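Long-range contact in 4-oxalmesaconate hydratase (Pseudomonas putida, PDB 5CGZ), which uses a zinc ion to catalyse the hydration of 4-carboxy-2-hydroxymuconate, the third step of gallate degradation: residues H33-F39 and S77-I83. Numbering follows the deposited sequence.
Sequences HVVCLSF and SVEFFDI
From His33 against Ser77 to Cys36 against Phe80 the two strands run parallel, their axes 4.6 Å apart at 20°, and Val34 N to Ser77 O, Glu79 N to Val34 O, Cys36 N to Glu79 O and Phe81 N to Cys36 O form the hydrogen-bond ladder. Further on, Ile83 N bonds Leu37 O at 2.9 Å, and a water joins Cys36 O to Asp82 N. On one face the His33 ring is held through both nitrogens: ND1 and Ser77 OG are hydrogen-bonded at 2.7 Å, and NE2 donates to Glu79 OE1 at 2.5 Å. That oxygen lies close to the ring plane and offers its anti lone pair. The ring reaches both partners because CG is anti to the backbone N (chi1 -174°), which swings it over the neighbouring strand. Glu79 OE1 also forms a salt bridge with Arg104. A leucine in place of His33 would probably leave Ser77 OG without this partner and cost Glu79 OE1 the imidazole bond. Further along this face, Val35 CG1 makes a CH-pi contact over the face of the Phe81 ring, 3.9 Å from its centroid. On the other face Cys36 CB packs 3.7 Å from Phe80 CD1, while the Phe39 and Phe80 rings are nearly parallel (19°) but slid apart. Helix 92-105 covers the His33 and Glu79 face through Val101, and helix 56-74 covers Phe80 through Ala67 and Met68, as expected of a Rossmann-like alpha/beta sandwich. Strand 76-80 edges the sheet within the chain; strand 31-36 also pairs with strand 3-8, and beyond it Ser38 OG bonds Ala9 O, beside the zinc ligand His10.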
ATOM      1  N   HIS A  33      30.281  13.703  -7.881  1.00 30.88           N
ATOM      2  CA  HIS A  33      31.024  13.190  -6.730  1.00 29.95           C
ATOM      3  C   HIS A  33      30.360  11.954  -6.129  1.00 33.43           C
ATOM      4  O   HIS A  33      29.145  11.930  -5.913  1.00 31.59           O
ATOM      5  CB  HIS A  33      31.162  14.264  -5.647  1.00 30.87           C
ATOM      6  CG  HIS A  33      32.036  13.844  -4.505  1.00 35.44           C
ATOM      7  ND1 HIS A  33      33.365  13.502  -4.671  1.00 33.79           N
ATOM      8  CD2 HIS A  33      31.771  13.687  -3.185  1.00 33.65           C
ATOM      9  CE1 HIS A  33      33.880  13.162  -3.502  1.00 37.41           C
ATOM     10  NE2 HIS A  33      32.933  13.265  -2.582  1.00 35.96           N
ATOM     11  N   VAL A  34      31.168  10.944  -5.836  1.00 30.12           N
ATOM     12  CA  VAL A  34      30.688   9.705  -5.241  1.00 30.69           C
ATOM     13  C   VAL A  34      31.245   9.530  -3.830  1.00 39.37           C
ATOM     14  O   VAL A  34      32.460   9.625  -3.614  1.00 33.87           O
ATOM     15  CB  VAL A  34      31.084   8.487  -6.099  1.00 31.41           C
ATOM     16  CG1 VAL A  34      30.658   7.176  -5.436  1.00 29.11           C
ATOM     17  CG2 VAL A  34      30.471   8.602  -7.480  1.00 30.08           C
ATOM     18  N   VAL A  35      30.357   9.295  -2.869  1.00 32.98           N
ATOM     19  CA  VAL A  35      30.769   8.828  -1.551  1.00 32.48           C
ATOM     20  C   VAL A  35      30.482   7.329  -1.430  1.00 35.74           C
ATOM     21  O   VAL A  35      29.330   6.905  -1.559  1.00 32.70           O
ATOM     22  CB  VAL A  35      30.042   9.558  -0.408  1.00 33.97           C
ATOM     23  CG1 VAL A  35      30.385   8.908   0.930  1.00 30.02           C
ATOM     24  CG2 VAL A  35      30.386  11.037  -0.392  1.00 29.99           C
ATOM     25  N   CYS A  36      31.529   6.538  -1.195  1.00 31.02           N
ATOM     26  CA  CYS A  36      31.384   5.125  -0.847  1.00 32.56           C
ATOM     27  C   CYS A  36      31.509   4.964   0.657  1.00 33.03           C
ATOM     28  O   CYS A  36      32.591   5.151   1.212  1.00 33.95           O
ATOM     29  CB  CYS A  36      32.439   4.273  -1.542  1.00 30.99           C
ATOM     30  SG  CYS A  36      32.390   4.327  -3.333  1.00 35.53           S
ATOM     31  N   LEU A  37      30.414   4.612   1.321  1.00 29.88           N
ATOM     32  CA  LEU A  37      30.421   4.567   2.778  1.00 32.47           C
ATOM     33  C   LEU A  37      31.319   3.440   3.286  1.00 33.66           C
ATOM     34  O   LEU A  37      31.966   3.571   4.329  1.00 33.87           O
ATOM     35  CB  LEU A  37      28.996   4.414   3.322  1.00 30.79           C
ATOM     36  CG  LEU A  37      28.051   5.590   3.032  1.00 32.50           C
ATOM     37  CD1 LEU A  37      26.614   5.249   3.417  1.00 31.47           C
ATOM     38  CD2 LEU A  37      28.510   6.855   3.747  1.00 27.82           C
ATOM     39  N   SER A  38      31.359   2.339   2.541  1.00 32.77           N
ATOM     40  CA  SER A  38      32.213   1.204   2.883  1.00 33.53           C
ATOM     41  C   SER A  38      32.722   0.587   1.591  1.00 35.76           C
ATOM     42  O   SER A  38      32.393   1.067   0.513  1.00 37.84           O
ATOM     43  CB  SER A  38      31.453   0.167   3.719  1.00 32.73           C
ATOM     44  OG  SER A  38      30.602  -0.615   2.895  1.00 34.55           O
ATOM     45  N   PHE A  39      33.513  -0.475   1.687  1.00 32.50           N
ATOM     46  CA  PHE A  39      34.044  -1.112   0.486  1.00 33.54           C
ATOM     47  C   PHE A  39      33.313  -2.403   0.124  1.00 38.82           C
ATOM     48  O   PHE A  39      33.658  -3.048  -0.870  1.00 36.55           O
ATOM     49  CB  PHE A  39      35.538  -1.416   0.659  1.00 36.21           C
ATOM     50  CG  PHE A  39      36.399  -0.188   0.826  1.00 35.52           C
ATOM     51  CD1 PHE A  39      36.859   0.512  -0.281  1.00 36.43           C
ATOM     52  CD2 PHE A  39      36.763   0.249   2.089  1.00 35.66           C
ATOM     53  CE1 PHE A  39      37.656   1.633  -0.132  1.00 37.18           C
ATOM     54  CE2 PHE A  39      37.563   1.372   2.252  1.00 37.48           C
ATOM     55  CZ  PHE A  39      38.014   2.063   1.143  1.00 36.29           C
ATOM     56  N   SER A  77      34.600  12.157  -9.249  1.00 33.12           N
ATOM     57  CA  SER A  77      35.515  12.029  -8.126  1.00 34.86           C
ATOM     58  C   SER A  77      34.876  11.079  -7.118  1.00 41.49           C
ATOM     59  O   SER A  77      33.656  10.893  -7.128  1.00 36.34           O
ATOM     60  CB  SER A  77      35.817  13.388  -7.496  1.00 33.26           C
ATOM     61  OG  SER A  77      34.633  14.020  -7.040  1.00 34.97           O
ATOM     62  N   VAL A  78      35.689  10.464  -6.265  1.00 37.61           N
ATOM     63  CA  VAL A  78      35.174   9.505  -5.290  1.00 34.69           C
ATOM     64  C   VAL A  78      35.933   9.599  -3.967  1.00 40.51           C
ATOM     65  O   VAL A  78      37.149   9.799  -3.951  1.00 34.63           O
ATOM     66  CB  VAL A  78      35.252   8.060  -5.833  1.00 37.98           C
ATOM     67  CG1 VAL A  78      36.683   7.711  -6.206  1.00 37.99           C
ATOM     68  CG2 VAL A  78      34.689   7.064  -4.810  1.00 34.45           C
ATOM     69  N   GLU A  79      35.211   9.489  -2.857  1.00 34.28           N
ATOM     70  CA  GLU A  79      35.858   9.417  -1.553  1.00 36.20           C
ATOM     71  C   GLU A  79      35.296   8.238  -0.775  1.00 41.16           C
ATOM     72  O   GLU A  79      34.203   7.746  -1.080  1.00 34.96           O
ATOM     73  CB  GLU A  79      35.686  10.724  -0.770  1.00 33.96           C
ATOM     74  CG  GLU A  79      34.295  10.968  -0.234  1.00 33.96           C
ATOM     75  CD  GLU A  79      34.172  12.314   0.461  1.00 37.13           C
ATOM     76  OE1 GLU A  79      33.599  13.255  -0.138  1.00 36.63           O
ATOM     77  OE2 GLU A  79      34.642  12.435   1.610  1.00 39.15           O
ATOM     78  N   PHE A  80      36.048   7.791   0.227  1.00 34.12           N
ATOM     79  CA  PHE A  80      35.726   6.571   0.957  1.00 33.47           C
ATOM     80  C   PHE A  80      35.620   6.821   2.461  1.00 38.89           C
ATOM     81  O   PHE A  80      36.618   7.133   3.099  1.00 39.15           O
ATOM     82  CB  PHE A  80      36.793   5.509   0.660  1.00 30.15           C
ATOM     83  CG  PHE A  80      36.981   5.251  -0.807  1.00 36.80           C
ATOM     84  CD1 PHE A  80      36.161   4.352  -1.477  1.00 34.16           C
ATOM     85  CD2 PHE A  80      37.960   5.923  -1.525  1.00 35.64           C
ATOM     86  CE1 PHE A  80      36.320   4.118  -2.831  1.00 36.61           C
ATOM     87  CE2 PHE A  80      38.125   5.691  -2.881  1.00 35.90           C
ATOM     88  CZ  PHE A  80      37.302   4.787  -3.535  1.00 35.70           C
ATOM     89  N   PHE A  81      34.421   6.698   3.030  1.00 31.70           N
ATOM     90  CA  PHE A  81      34.265   6.920   4.465  1.00 33.40           C
ATOM     91  C   PHE A  81      34.828   5.755   5.271  1.00 36.32           C
ATOM     92  O   PHE A  81      35.157   5.921   6.443  1.00 36.11           O
ATOM     93  CB  PHE A  81      32.795   7.127   4.857  1.00 31.18           C
ATOM     94  CG  PHE A  81      32.285   8.521   4.634  1.00 34.03           C
ATOM     95  CD1 PHE A  81      32.944   9.396   3.783  1.00 32.18           C
ATOM     96  CD2 PHE A  81      31.137   8.957   5.284  1.00 31.75           C
ATOM     97  CE1 PHE A  81      32.461  10.682   3.578  1.00 37.12           C
ATOM     98  CE2 PHE A  81      30.652  10.236   5.085  1.00 31.15           C
ATOM     99  CZ  PHE A  81      31.312  11.101   4.225  1.00 30.90           C
ATOM    100  N   ASP A  82      34.894   4.578   4.654  1.00 31.47           N
ATOM    101  CA  ASP A  82      35.402   3.375   5.314  1.00 32.20           C
ATOM    102  C   ASP A  82      34.782   3.103   6.690  1.00 38.94           C
ATOM    103  O   ASP A  82      35.509   2.960   7.679  1.00 38.66           O
ATOM    104  CB  ASP A  82      36.928   3.471   5.450  1.00 36.47           C
ATOM    105  CG  ASP A  82      37.569   2.155   5.890  1.00 44.18           C
ATOM    106  OD1 ASP A  82      36.989   1.075   5.641  1.00 42.43           O
ATOM    107  OD2 ASP A  82      38.657   2.200   6.494  1.00 47.54           O
ATOM    108  N   ILE A  83      33.454   3.008   6.770  1.00 35.46           N
ATOM    109  CA  ILE A  83      32.821   2.765   8.068  1.00 35.32           C
ATOM    110  C   ILE A  83      32.465   1.294   8.306  1.00 33.01           C
ATOM    111  O   ILE A  83      31.957   0.948   9.374  1.00 36.93           O
ATOM    112  CB  ILE A  83      31.538   3.611   8.260  1.00 35.97           C
ATOM    113  CG1 ILE A  83      30.455   3.201   7.249  1.00 35.20           C
ATOM    114  CG2 ILE A  83      31.861   5.112   8.176  1.00 36.19           C
ATOM    115  CD1 ILE A  83      29.128   3.962   7.434  1.00 31.76           C
TER
HETATM  116  O   HOH W   1      34.622   3.233   2.117  1.00 33.85           O
HETATM  117  O   HOH W   2      34.450   0.106   5.007  1.00 36.01           O